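Local coordinates for protein cellulase IBT99 (Metagenomes, PDB 6WBT) that probably hydrolyses 6-phospho-alpha-glucosides as a family 4 glycoside hydrolase, and binds NAD, a manganese ion and glucose-6-phosphate, at residues V145-P150 with K323-V328; A79-A84 with K327-L332; N169-P174 with L199-W204. All blocks are in the same frame, centred on the assembly; numbering follows the deposited sequence.

Contact 1. Residues V145-P150 with K323-V328; sequences VNYSNP and KFIVKV. With NAD (nicotinamide-adenine-dinucleotide), chain G; G6P (6-O-phosphono-alpha-D-glucopyranose), chain F.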
loop_
_atom_site.group_PDB
_atom_site.type_symbol
_atom_site.label_atom_id
_atom_site.label_comp_id
_atom_site.label_asym_id
_atom_site.label_seq_id
_atom_site.Cartn_x
_atom_site.Cartn_y
_atom_site.Cartn_z
ATOM N N VAL A 145 9.865 -20.096 22.891
ATOM C CA VAL A 145 9.971 -18.719 23.342
ATOM C C VAL A 145 11.425 -18.286 23.198
ATOM O O VAL A 145 12.232 -18.442 24.126
ATOM C CB VAL A 145 9.453 -18.563 24.789
ATOM C CG1 VAL A 145 9.622 -17.129 25.249
ATOM C CG2 VAL A 145 7.986 -18.978 24.863
ATOM N N ASN A 146 11.770 -17.765 22.023
ATOM C CA ASN A 146 13.149 -17.417 21.714
ATOM C C ASN A 146 13.461 -16.019 22.227
ATOM O O ASN A 146 12.750 -15.060 21.911
ATOM C CB ASN A 146 13.387 -17.512 20.211
ATOM C CG ASN A 146 14.769 -17.041 19.808
ATOM O OD1 ASN A 146 15.736 -17.189 20.556
ATOM N ND2 ASN A 146 14.870 -16.460 18.619
ATOM N N TYR A 147 14.520 -15.907 23.023
ATOM C CA TYR A 147 15.029 -14.612 23.448
ATOM C C TYR A 147 16.531 -14.519 23.222
ATOM O O TYR A 147 17.209 -13.734 23.889
ATOM C CB TYR A 147 14.681 -14.336 24.914
ATOM C CG TYR A 147 15.122 -15.411 25.880
ATOM C CD1 TYR A 147 14.318 -16.514 26.138
ATOM C CD2 TYR A 147 16.336 -15.315 26.548
ATOM C CE1 TYR A 147 14.714 -17.496 27.023
ATOM C CE2 TYR A 147 16.740 -16.291 27.436
ATOM C CZ TYR A 147 15.926 -17.378 27.669
ATOM O OH TYR A 147 16.331 -18.349 28.553
ATOM N N SER A 148 17.062 -15.313 22.297
ATOM C CA SER A 148 18.472 -15.243 21.954
ATOM C C SER A 148 18.715 -14.128 20.945
ATOM O O SER A 148 17.873 -13.833 20.092
ATOM C CB SER A 148 18.958 -16.580 21.391
ATOM O OG SER A 148 18.187 -16.980 20.272
ATOM N N ASN A 149 19.878 -13.510 21.052
ATOM C CA ASN A 149 20.247 -12.359 20.248
ATOM C C ASN A 149 21.110 -12.773 19.064
ATOM O O ASN A 149 21.755 -13.826 19.087
ATOM C CB ASN A 149 20.998 -11.338 21.107
ATOM C CG ASN A 149 20.065 -10.405 21.855
ATOM O OD1 ASN A 149 18.938 -10.160 21.424
ATOM N ND2 ASN A 149 20.534 -9.872 22.977
ATOM N N PRO A 150 21.137 -11.966 17.987
ATOM C CA PRO A 150 20.341 -10.748 17.780
ATOM C C PRO A 150 18.891 -11.062 17.430
ATOM O O PRO A 150 18.628 -11.630 16.371
ATOM C CB PRO A 150 21.048 -10.056 16.605
ATOM C CG PRO A 150 22.387 -10.720 16.501
ATOM C CD PRO A 150 22.151 -12.128 16.935
ATOM N N LYS A 323 11.777 -13.242 34.920
ATOM C CA LYS A 323 10.371 -12.975 35.211
ATOM C C LYS A 323 9.570 -12.742 33.936
ATOM O O LYS A 323 8.406 -13.151 33.844
ATOM C CB LYS A 323 10.243 -11.771 36.144
ATOM C CG LYS A 323 10.692 -12.029 37.572
ATOM C CD LYS A 323 10.541 -10.778 38.425
ATOM C CE LYS A 323 10.880 -11.047 39.882
ATOM N NZ LYS A 323 10.786 -9.809 40.706
ATOM N N PHE A 324 10.174 -12.089 32.942
ATOM C CA PHE A 324 9.453 -11.759 31.717
ATOM C C PHE A 324 9.292 -12.974 30.808
ATOM O O PHE A 324 8.243 -13.142 30.175
ATOM C CB PHE A 324 10.172 -10.627 30.983
ATOM C CG PHE A 324 9.719 -10.434 29.566
ATOM C CD1 PHE A 324 8.405 -10.101 29.283
ATOM C CD2 PHE A 324 10.612 -10.573 28.516
ATOM C CE1 PHE A 324 7.989 -9.921 27.979
ATOM C CE2 PHE A 324 10.201 -10.390 27.212
ATOM C CZ PHE A 324 8.888 -10.065 26.942
ATOM N N ILE A 325 10.312 -13.829 30.733
ATOM C CA ILE A 325 10.247 -14.986 29.845
ATOM C C ILE A 325 9.274 -16.027 30.387
ATOM O O ILE A 325 8.522 -16.649 29.626
ATOM C CB ILE A 325 11.654 -15.572 29.639
ATOM C CG1 ILE A 325 12.586 -14.503 29.068
ATOM C CG2 ILE A 325 11.600 -16.784 28.723
ATOM C CD1 ILE A 325 14.051 -14.814 29.242
ATOM N N VAL A 326 9.269 -16.231 31.706
ATOM C CA VAL A 326 8.348 -17.194 32.304
ATOM C C VAL A 326 6.905 -16.727 32.146
ATOM O O VAL A 326 5.996 -17.540 31.941
ATOM C CB VAL A 326 8.717 -17.434 33.780
ATOM C CG1 VAL A 326 7.653 -18.270 34.474
ATOM C CG2 VAL A 326 10.072 -18.118 33.876
ATOM N N LYS A 327 6.674 -15.414 32.218
ATOM C CA LYS A 327 5.323 -14.888 32.042
ATOM C C LYS A 327 4.786 -15.171 30.644
ATOM O O LYS A 327 3.581 -15.391 30.475
ATOM C CB LYS A 327 5.308 -13.385 32.332
ATOM C CG LYS A 327 3.960 -12.713 32.119
ATOM C CD LYS A 327 2.868 -13.382 32.940
ATOM C CE LYS A 327 1.504 -12.788 32.628
ATOM N NZ LYS A 327 0.403 -13.541 33.289
ATOM N N VAL A 328 5.659 -15.181 29.635
ATOM C CA VAL A 328 5.219 -15.461 28.272
ATOM C C VAL A 328 4.789 -16.920 28.137
ATOM O O VAL A 328 3.700 -17.216 27.632
ATOM C CB VAL A 328 6.327 -15.100 27.266
ATOM C CG1 VAL A 328 5.993 -15.650 25.894
ATOM C CG2 VAL A 328 6.513 -13.587 27.203
HETATM P PA NAD G . 26.915 -17.925 27.119
HETATM O O1A NAD G . 27.960 -17.831 26.059
HETATM O O2A NAD G . 27.344 -17.778 28.542
HETATM O O5B NAD G . 26.117 -19.307 26.940
HETATM C C5B NAD G . 25.497 -19.612 25.661
HETATM C C4B NAD G . 25.284 -21.103 25.554
HETATM O O4B NAD G . 24.720 -21.426 24.255
HETATM C C3B NAD G . 26.544 -21.976 25.684
HETATM O O3B NAD G . 26.301 -23.028 26.609
HETATM C C2B NAD G . 26.720 -22.540 24.270
HETATM O O2B NAD G . 27.440 -23.752 24.216
HETATM C C1B NAD G . 25.263 -22.659 23.849
HETATM N N9A NAD G . 25.065 -22.826 22.413
HETATM C C8A NAD G . 25.799 -22.246 21.410
HETATM N N7A NAD G . 25.401 -22.584 20.209
HETATM C C5A NAD G . 24.342 -23.452 20.430
HETATM C C6A NAD G . 23.499 -24.158 19.550
HETATM N N6A NAD G . 23.598 -24.099 18.225
HETATM N N1A NAD G . 22.541 -24.943 20.098
HETATM C C2A NAD G . 22.449 -25.000 21.433
HETATM N N3A NAD G . 23.182 -24.382 22.354
HETATM C C4A NAD G . 24.125 -23.613 21.786
HETATM O O3 NAD G . 25.771 -16.843 26.819
HETATM P PN NAD G . 24.972 -15.821 27.764
HETATM O O1N NAD G . 24.391 -16.577 28.912
HETATM O O2N NAD G . 25.846 -14.646 28.054
HETATM O O5D NAD G . 23.796 -15.377 26.771
HETATM C C5D NAD G . 22.991 -16.420 26.169
HETATM C C4D NAD G . 22.133 -15.820 25.083
HETATM O O4D NAD G . 21.107 -15.001 25.689
HETATM C C3D NAD G . 22.856 -14.889 24.098
HETATM O O3D NAD G . 22.448 -15.187 22.770
HETATM C C2D NAD G . 22.335 -13.520 24.546
HETATM O O2D NAD G . 22.473 -12.488 23.582
HETATM C C1D NAD G . 20.888 -13.870 24.864
HETATM N N1N NAD G . 20.207 -12.813 25.664
HETATM C C2N NAD G . 19.274 -12.005 25.071
HETATM C C3N NAD G . 18.650 -10.999 25.791
HETATM C C7N NAD G . 17.591 -10.183 25.094
HETATM O O7N NAD G . 17.474 -8.991 25.362
HETATM N N7N NAD G . 16.798 -10.809 24.235
HETATM C C4N NAD G . 19.008 -10.798 27.121
HETATM C C5N NAD G . 19.922 -11.640 27.715
HETATM C C6N NAD G . 20.507 -12.642 26.973
HETATM C C1 G6P F . 19.785 -6.537 27.795
HETATM C C2 G6P F . 19.760 -6.622 26.271
HETATM C C3 G6P F . 20.624 -7.774 25.772
HETATM C C4 G6P F . 22.013 -7.705 26.395
HETATM C C5 G6P F . 21.881 -7.637 27.911
HETATM C C6 G6P F . 23.234 -7.615 28.617
HETATM O O1 G6P F . 19.149 -7.694 28.348
HETATM O O2 G6P F . 18.413 -6.811 25.825
HETATM O O3 G6P F . 20.730 -7.712 24.346
HETATM O O4 G6P F . 22.771 -8.861 26.023
HETATM O O5 G6P F . 21.134 -6.471 28.259
HETATM O O6 G6P F . 24.299 -7.799 27.688
HETATM P P G6P F . 25.776 -8.146 28.227
HETATM O O1P G6P F . 26.692 -7.339 27.340
HETATM O O2P G6P F . 25.890 -9.643 28.068
HETATM O O3P G6P F . 25.746 -7.685 29.665
#

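Contact 2. Residues A79-A84 with K327-L332; sequences ADYIMA and KVVESL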
loop_
_atom_site.group_PDB
_atom_site.type_symbol
_atom_site.label_atom_id
_atom_site.label_comp_id
_atom_site.label_asym_id
_atom_site.label_seq_id
_atom_site.Cartn_x
_atom_site.Cartn_y
_atom_site.Cartn_z
ATOM N N ALA A 79 8.853 -32.445 23.379
ATOM C CA ALA A 79 9.077 -31.186 24.075
ATOM C C ALA A 79 7.839 -30.303 23.978
ATOM O O ALA A 79 7.279 -30.115 22.895
ATOM C CB ALA A 79 10.291 -30.466 23.494
ATOM N N ASP A 80 7.416 -29.760 25.118
ATOM C CA ASP A 80 6.259 -28.877 25.197
ATOM C C ASP A 80 6.624 -27.403 25.096
ATOM O O ASP A 80 5.899 -26.638 24.454
ATOM C CB ASP A 80 5.495 -29.121 26.503
ATOM C CG ASP A 80 4.746 -30.437 26.499
ATOM O OD1 ASP A 80 3.996 -30.688 25.533
ATOM O OD2 ASP A 80 4.908 -31.218 27.457
ATOM N N TYR A 81 7.721 -26.979 25.720
ATOM C CA TYR A 81 8.147 -25.586 25.661
ATOM C C TYR A 81 9.665 -25.530 25.627
ATOM O O TYR A 81 10.329 -26.083 26.509
ATOM C CB TYR A 81 7.599 -24.787 26.846
ATOM C CG TYR A 81 6.112 -24.533 26.745
ATOM C CD1 TYR A 81 5.200 -25.366 27.382
ATOM C CD2 TYR A 81 5.619 -23.473 25.997
ATOM C CE1 TYR A 81 3.841 -25.142 27.284
ATOM C CE2 TYR A 81 4.261 -23.241 25.894
ATOM C CZ TYR A 81 3.377 -24.079 26.538
ATOM O OH TYR A 81 2.025 -23.849 26.435
ATOM N N ILE A 82 10.206 -24.860 24.615
ATOM C CA ILE A 82 11.645 -24.748 24.410
ATOM C C ILE A 82 12.038 -23.293 24.614
ATOM O O ILE A 82 11.599 -22.411 23.865
ATOM C CB ILE A 82 12.065 -25.238 23.014
ATOM C CG1 ILE A 82 11.698 -26.714 22.818
ATOM C CG2 ILE A 82 13.558 -25.028 22.806
ATOM C CD1 ILE A 82 10.317 -26.942 22.230
HETATM N N MSE A 83 12.860 -23.041 25.626
HETATM C CA MSE A 83 13.358 -21.696 25.883
HETATM C C MSE A 83 14.791 -21.561 25.379
HETATM O O MSE A 83 15.730 -22.053 26.003
HETATM C CB MSE A 83 13.271 -21.363 27.374
HETATM C CG MSE A 83 11.844 -21.298 27.902
HETATM SE SE MSE A 83 11.733 -20.761 29.775
HETATM C CE MSE A 83 12.649 -22.279 30.585
ATOM N N ALA A 84 14.944 -20.892 24.239
ATOM C CA ALA A 84 16.231 -20.784 23.566
ATOM C C ALA A 84 17.030 -19.616 24.125
ATOM O O ALA A 84 16.522 -18.494 24.222
ATOM C CB ALA A 84 16.035 -20.615 22.059
ATOM N N LYS A 327 6.674 -15.414 32.218
ATOM C CA LYS A 327 5.323 -14.888 32.042
ATOM C C LYS A 327 4.786 -15.171 30.644
ATOM O O LYS A 327 3.581 -15.391 30.475
ATOM C CB LYS A 327 5.308 -13.385 32.332
ATOM C CG LYS A 327 3.960 -12.713 32.119
ATOM C CD LYS A 327 2.868 -13.382 32.940
ATOM C CE LYS A 327 1.504 -12.788 32.628
ATOM N NZ LYS A 327 0.403 -13.541 33.289
ATOM N N VAL A 328 5.659 -15.181 29.635
ATOM C CA VAL A 328 5.219 -15.461 28.272
ATOM C C VAL A 328 4.789 -16.920 28.137
ATOM O O VAL A 328 3.700 -17.216 27.632
ATOM C CB VAL A 328 6.327 -15.100 27.266
ATOM C CG1 VAL A 328 5.993 -15.650 25.894
ATOM C CG2 VAL A 328 6.513 -13.587 27.203
ATOM N N VAL A 329 5.639 -17.850 28.585
ATOM C CA VAL A 329 5.284 -19.268 28.550
ATOM C C VAL A 329 4.018 -19.518 29.353
ATOM O O VAL A 329 3.122 -20.254 28.920
ATOM C CB VAL A 329 6.444 -20.132 29.077
ATOM C CG1 VAL A 329 6.074 -21.607 29.008
ATOM C CG2 VAL A 329 7.729 -19.843 28.324
ATOM N N GLU A 330 3.930 -18.920 30.542
ATOM C CA GLU A 330 2.748 -19.090 31.378
ATOM C C GLU A 330 1.497 -18.587 30.668
ATOM O O GLU A 330 0.429 -19.203 30.763
ATOM C CB GLU A 330 2.949 -18.363 32.706
ATOM C CG GLU A 330 1.778 -18.457 33.659
ATOM C CD GLU A 330 1.995 -17.643 34.918
ATOM O OE1 GLU A 330 3.165 -17.435 35.302
ATOM O OE2 GLU A 330 0.994 -17.206 35.523
ATOM N N SER A 331 1.614 -17.474 29.941
ATOM C CA SER A 331 0.478 -16.968 29.182
ATOM C C SER A 331 0.159 -17.842 27.977
ATOM O O SER A 331 -0.983 -17.835 27.508
ATOM C CB SER A 331 0.739 -15.529 28.736
ATOM O OG SER A 331 -0.411 -14.972 28.123
ATOM N N LEU A 332 1.140 -18.590 27.468
ATOM C CA LEU A 332 0.885 -19.552 26.402
ATOM C C LEU A 332 0.173 -20.796 26.916
ATOM O O LEU A 332 -0.579 -21.431 26.167
ATOM C CB LEU A 332 2.199 -19.951 25.725
ATOM C CG LEU A 332 2.929 -18.901 24.887
ATOM C CD1 LEU A 332 4.372 -19.316 24.648
ATOM C CD2 LEU A 332 2.215 -18.693 23.566
#

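Contact 3. Residues N169-P174 with L199-W204; sequences NICDMP and LNHYGW. With MN (manganese (II) ion), chain E; G6P (6-O-phosphono-alpha-D-glucopyranose), chain F; NAD (nicotinamide-adenine-dinucleotide), chain G.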
loop_
_atom_site.group_PDB
_atom_site.type_symbol
_atom_site.label_atom_id
_atom_site.label_comp_id
_atom_site.label_asym_id
_atom_site.label_seq_id
_atom_site.Cartn_x
_atom_site.Cartn_y
_atom_site.Cartn_z
ATOM N N ASN A 169 9.571 -14.517 19.410
ATOM C CA ASN A 169 10.823 -13.840 19.720
ATOM C C ASN A 169 10.543 -12.631 20.601
ATOM O O ASN A 169 9.711 -11.784 20.254
ATOM C CB ASN A 169 11.538 -13.414 18.439
ATOM C CG ASN A 169 11.717 -14.562 17.463
ATOM O OD1 ASN A 169 12.696 -15.305 17.533
ATOM N ND2 ASN A 169 10.768 -14.712 16.546
ATOM N N ILE A 170 11.238 -12.550 21.735
ATOM C CA ILE A 170 11.023 -11.504 22.722
ATOM C C ILE A 170 12.364 -10.872 23.079
ATOM O O ILE A 170 13.420 -11.283 22.599
ATOM C CB ILE A 170 10.314 -12.033 23.987
ATOM C CG1 ILE A 170 11.133 -13.157 24.624
ATOM C CG2 ILE A 170 8.909 -12.510 23.653
ATOM C CD1 ILE A 170 10.560 -13.665 25.929
ATOM N N CYS A 171 12.307 -9.859 23.942
ATOM C CA CYS A 171 13.492 -9.142 24.392
ATOM C C CYS A 171 13.179 -8.482 25.726
ATOM O O CYS A 171 12.054 -8.033 25.959
ATOM C CB CYS A 171 13.934 -8.091 23.368
ATOM S SG CYS A 171 15.288 -7.029 23.915
ATOM N N ASP A 172 14.186 -8.423 26.596
ATOM C CA ASP A 172 14.017 -7.866 27.933
ATOM C C ASP A 172 14.553 -6.446 28.067
ATOM O O ASP A 172 14.437 -5.858 29.146
ATOM C CB ASP A 172 14.690 -8.770 28.974
ATOM C CG ASP A 172 16.202 -8.652 28.965
ATOM O OD1 ASP A 172 16.782 -8.453 27.879
ATOM O OD2 ASP A 172 16.814 -8.755 30.048
HETATM N N MSE A 173 15.136 -5.885 27.012
HETATM C CA MSE A 173 15.647 -4.516 27.065
HETATM C C MSE A 173 14.535 -3.481 27.299
HETATM O O MSE A 173 14.714 -2.574 28.114
HETATM C CB MSE A 173 16.429 -4.178 25.791
HETATM C CG MSE A 173 17.152 -2.838 25.836
HETATM SE SE MSE A 173 18.625 -2.810 27.116
HETATM C CE MSE A 173 17.833 -1.657 28.472
ATOM N N PRO A 174 13.395 -3.591 26.599
ATOM C CA PRO A 174 12.271 -2.705 26.950
ATOM C C PRO A 174 11.757 -2.938 28.359
ATOM O O PRO A 174 11.376 -1.981 29.042
ATOM C CB PRO A 174 11.214 -3.041 25.888
ATOM C CG PRO A 174 11.987 -3.598 24.750
ATOM C CD PRO A 174 13.088 -4.377 25.388
ATOM N N LEU A 199 12.035 -1.654 15.841
ATOM C CA LEU A 199 12.703 -2.941 15.726
ATOM C C LEU A 199 13.357 -3.306 17.055
ATOM O O LEU A 199 13.376 -2.519 18.004
ATOM C CB LEU A 199 13.744 -2.910 14.603
ATOM C CG LEU A 199 13.243 -2.510 13.214
ATOM C CD1 LEU A 199 14.376 -2.559 12.201
ATOM C CD2 LEU A 199 12.089 -3.400 12.775
ATOM N N ASN A 200 13.893 -4.522 17.116
ATOM C CA ASN A 200 14.582 -4.964 18.322
ATOM C C ASN A 200 15.826 -4.117 18.552
ATOM O O ASN A 200 16.665 -3.968 17.658
ATOM C CB ASN A 200 14.951 -6.444 18.215
ATOM C CG ASN A 200 15.680 -6.955 19.444
ATOM O OD1 ASN A 200 16.840 -7.359 19.372
ATOM N ND2 ASN A 200 15.002 -6.932 20.584
ATOM N N HIS A 201 15.933 -3.554 19.761
ATOM C CA HIS A 201 16.990 -2.603 20.107
ATOM C C HIS A 201 16.989 -1.409 19.157
ATOM O O HIS A 201 18.044 -0.875 18.802
ATOM C CB HIS A 201 18.366 -3.280 20.128
ATOM C CG HIS A 201 18.463 -4.425 21.088
ATOM N ND1 HIS A 201 19.468 -5.365 21.023
ATOM C CD2 HIS A 201 17.684 -4.777 22.138
ATOM C CE1 HIS A 201 19.302 -6.250 21.991
ATOM N NE2 HIS A 201 18.228 -5.916 22.681
ATOM N N TYR A 202 15.794 -0.983 18.746
ATOM C CA TYR A 202 15.639 0.040 17.720
ATOM C C TYR A 202 14.230 0.620 17.770
ATOM O O TYR A 202 13.613 0.858 16.727
ATOM C CB TYR A 202 15.928 -0.553 16.340
ATOM C CG TYR A 202 16.495 0.421 15.331
ATOM C CD1 TYR A 202 17.828 0.801 15.382
ATOM C CD2 TYR A 202 15.701 0.943 14.317
ATOM C CE1 TYR A 202 18.354 1.683 14.462
ATOM C CE2 TYR A 202 16.219 1.826 13.390
ATOM C CZ TYR A 202 17.546 2.193 13.468
ATOM O OH TYR A 202 18.070 3.072 12.549
ATOM N N GLY A 203 13.717 0.859 18.978
ATOM C CA GLY A 203 12.336 1.272 19.144
ATOM C C GLY A 203 12.149 2.547 19.936
ATOM O O GLY A 203 13.119 3.234 20.271
ATOM N N TRP A 204 10.891 2.875 20.228
ATOM C CA TRP A 204 10.545 4.095 20.941
ATOM C C TRP A 204 9.324 3.845 21.814
ATOM O O TRP A 204 8.425 3.083 21.447
ATOM C CB TRP A 204 10.261 5.255 19.975
ATOM C CG TRP A 204 11.369 5.526 19.005
ATOM C CD1 TRP A 204 11.593 4.888 17.819
ATOM C CD2 TRP A 204 12.403 6.510 19.132
ATOM N NE1 TRP A 204 12.702 5.411 17.203
ATOM C CE2 TRP A 204 13.219 6.407 17.988
ATOM C CE3 TRP A 204 12.719 7.467 20.102
ATOM C CZ2 TRP A 204 14.327 7.228 17.785
ATOM C CZ3 TRP A 204 13.822 8.280 19.898
ATOM C CH2 TRP A 204 14.614 8.154 18.749
HETATM MN MN MN E . 17.580 -7.729 23.555
HETATM C C1 G6P F . 19.785 -6.537 27.795
HETATM C C2 G6P F . 19.760 -6.622 26.271
HETATM C C3 G6P F . 20.624 -7.774 25.772
HETATM C C4 G6P F . 22.013 -7.705 26.395
HETATM C C5 G6P F . 21.881 -7.637 27.911
HETATM C C6 G6P F . 23.234 -7.615 28.617
HETATM O O1 G6P F . 19.149 -7.694 28.348
HETATM O O2 G6P F . 18.413 -6.811 25.825
HETATM O O3 G6P F . 20.730 -7.712 24.346
HETATM O O4 G6P F . 22.771 -8.861 26.023
HETATM O O5 G6P F . 21.134 -6.471 28.259
HETATM O O6 G6P F . 24.299 -7.799 27.688
HETATM P P G6P F . 25.776 -8.146 28.227
HETATM O O1P G6P F . 26.692 -7.339 27.340
HETATM O O2P G6P F . 25.890 -9.643 28.068
HETATM O O3P G6P F . 25.746 -7.685 29.665
HETATM P PA NAD G . 26.915 -17.925 27.119
HETATM O O1A NAD G . 27.960 -17.831 26.059
HETATM O O2A NAD G . 27.344 -17.778 28.542
HETATM O O5B NAD G . 26.117 -19.307 26.940
HETATM C C5B NAD G . 25.497 -19.612 25.661
HETATM C C4B NAD G . 25.284 -21.103 25.554
HETATM O O4B NAD G . 24.720 -21.426 24.255
HETATM C C3B NAD G . 26.544 -21.976 25.684
HETATM O O3B NAD G . 26.301 -23.028 26.609
HETATM C C2B NAD G . 26.720 -22.540 24.270
HETATM O O2B NAD G . 27.440 -23.752 24.216
HETATM C C1B NAD G . 25.263 -22.659 23.849
HETATM N N9A NAD G . 25.065 -22.826 22.413
HETATM C C8A NAD G . 25.799 -22.246 21.410
HETATM N N7A NAD G . 25.401 -22.584 20.209
HETATM C C5A NAD G . 24.342 -23.452 20.430
HETATM C C6A NAD G . 23.499 -24.158 19.550
HETATM N N6A NAD G . 23.598 -24.099 18.225
HETATM N N1A NAD G . 22.541 -24.943 20.098
HETATM C C2A NAD G . 22.449 -25.000 21.433
HETATM N N3A NAD G . 23.182 -24.382 22.354
HETATM C C4A NAD G . 24.125 -23.613 21.786
HETATM O O3 NAD G . 25.771 -16.843 26.819
HETATM P PN NAD G . 24.972 -15.821 27.764
HETATM O O1N NAD G . 24.391 -16.577 28.912
HETATM O O2N NAD G . 25.846 -14.646 28.054
HETATM O O5D NAD G . 23.796 -15.377 26.771
HETATM C C5D NAD G . 22.991 -16.420 26.169
HETATM C C4D NAD G . 22.133 -15.820 25.083
HETATM O O4D NAD G . 21.107 -15.001 25.689
HETATM C C3D NAD G . 22.856 -14.889 24.098
HETATM O O3D NAD G . 22.448 -15.187 22.770
HETATM C C2D NAD G . 22.335 -13.520 24.546
HETATM O O2D NAD G . 22.473 -12.488 23.582
HETATM C C1D NAD G . 20.888 -13.870 24.864
HETATM N N1N NAD G . 20.207 -12.813 25.664
HETATM C C2N NAD G . 19.274 -12.005 25.071
HETATM C C3N NAD G . 18.650 -10.999 25.791
HETATM C C7N NAD G . 17.591 -10.183 25.094
HETATM O O7N NAD G . 17.474 -8.991 25.362
HETATM N N7N NAD G . 16.798 -10.809 24.235
HETATM C C4N NAD G . 19.008 -10.798 27.121
HETATM C C5N NAD G . 19.922 -11.640 27.715
HETATM C C6N NAD G . 20.507 -12.642 26.973
#

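Contact 1. Residues V145-P150 with K323-V328
With CG1 of I325 turned beside its backbone N (chi1 -58°) and the chain beyond it extended, CD1 reaches out from helix 321-334 to the ring of Y147, whose own CG stands between backbone N and carbonyl carbon (chi1 54°). The methyl sits almost on the ring normal: CD1 of I325 lies 3.3 Å from the centroid of the Y147 ring, a CH-pi contact centred over one face. The other branch of the isoleucine leans on the rim of the same ring, its CG2 3.6 Å from CE1 of Y147. Two residues back, V145 extends the apolar seam. Its CG1 lies 4.0 Å from CG2 of I325 and equally far from CG1 of V328, so that one methyl meets two residues a helical turn apart. The phenol end of Y147 is hydrogen-bonded to Q85, and the ring of H321 meets that of Y147 with the two planes steeply inclined.

Strand 143-146 belongs to the parallel part of a Rossmann-type sheet, and the loop leaving its C-terminal end carries residues of the dinucleotide pocket. An Asx turn shapes that loop: N146 OD1 accepts from S148 N at 2.9 Å, the donor standing above the carbonyl plane. The carbonyl O of Y147 takes a nearly straight bond, 175° at the hydrogen, from the nicotinamide amide N7N of NAD at 3.0 Å. This bond, from the same residue whose ring I325 covers, probably helps set the rotation of the carboxamide. N149, which precedes a cis peptide bond to P150, turns ND2 between the two ligands and gives weak hydrogen bonds to O3 of glucose-6-phosphate and O2D of NAD, while its OD1 accepts from A151 N at the start of helix 151-161.

Contact 2. Residues A79-A84 with K327-L332
V329 puts its CG1 methyl over one face of the Y81 ring, toward the CG-CD2 side rather than the middle. The methyl carbon V329 CG1 is 3.6 Å from Y81 CD2 and 3.8 Å from the ring centroid, 22° off the normal, in a CH-pi contact. The two side chains run past each other in opposite directions, one coming from the helix and the other from the strand. Further out along the ring, CB of L332 comes within 3.9 Å of Y81 CE2, so V329 and L332, three residues apart, present successive parts of the helix surface to a single aromatic. The second branch of V329 has a looser neighbour in the selenomethionine M83, whose SE is 4.4 Å from V329 CG2.

Torsions at both ends set up the overlap: Y81 carries CG beside its backbone N (chi1 -72°), and V329 holds CG1 anti to N. Behind Y81, backbone hydrogen bonds join Y81 and M83 to V8 of strand 5-10, and the side chain of Y81 also touches L5 and I7 of that strand.

The segment axes of strand 81-84 and helix 327-332 pass 10.6 Å apart and run nearly antiparallel, at 161°. Helix 321-334 packs along one face of the Rossmann-type sheet, with V329 and L332 also reaching V145 on adjacent strand 143-146, while the side chains of I82 and A84 touch helix 114-136.

Contact 3. Residues N169-P174 with L199-W204
The manganese site of the enzyme is built where the loop after strand 167-170 meets the turn before strand 202-210. C171 and H201 bind the ion side by side, roughly at a right angle, SG of C171 at 2.4 Å from the manganese and NE2 of H201 at 2.1 Å. Two ligand oxygens join them: O7N of the NAD carboxamide, at 2.2 Å from the manganese, and, at a longer 2.6 Å, O2 of glucose-6-phosphate.

The metal-bound sulfur is held from further directions. With SG anti to its backbone N (chi1 174°), C171 accepts from M173 N at 163°, a capping bond at the start of helix 173-184, and takes a weak hydrogen bond from N200 ND2 at 3.3 Å. N200 ND2 is also bonded to E360, while OD1 of N200 lies over the centre of one face of the H201 ring. A type II turn from L199 to Y202 places H201, and T111 bonds its ND1, fixing the ring so that NE2 points to the metal; Y266 stacks on the imidazole. The selenomethionine M173 packs its CB 3.9 Å from CD2 of H201 and sends its selenium on toward the sugar.

D172 turns its carboxylate to the anomeric hydroxyl, O1 of glucose-6-phosphate donating to D172 OD1 at 2.5 Å. Removing the carboxylate, as an alanine here would, is likely to leave O1 without this acceptor and the sugar freer to shift at its C1 end.

A cysteine and a histidine binding manganese together with sugar O2, beside NAD, is the arrangement characteristic of family 4 glycoside hydrolases, whose mechanism requires both a metal and the dinucleotide.

Contacts 1 and 2 share helix 321-334 and reach neighbouring strands of one sheet, their centres about 9 Å apart. V145 joins them, its CG2 3.6 Å from V329 CG2 and also 3.6 Å from L332 CD1. Contact 3 starts from the next strand, about 11 Å between centres from contact 1, where N146 O and I170 N, 2.9 Å apart, probably form a sheet hydrogen bond; F324 of the helix packs on I170. Contacts 1 and 3 both touch the two ligands, near where NAD C4N lies 3.7 Å from C3 of glucose-6-phosphate. Contact 2, its centre about 19 Å from that of contact 3, belongs to the packing behind this site.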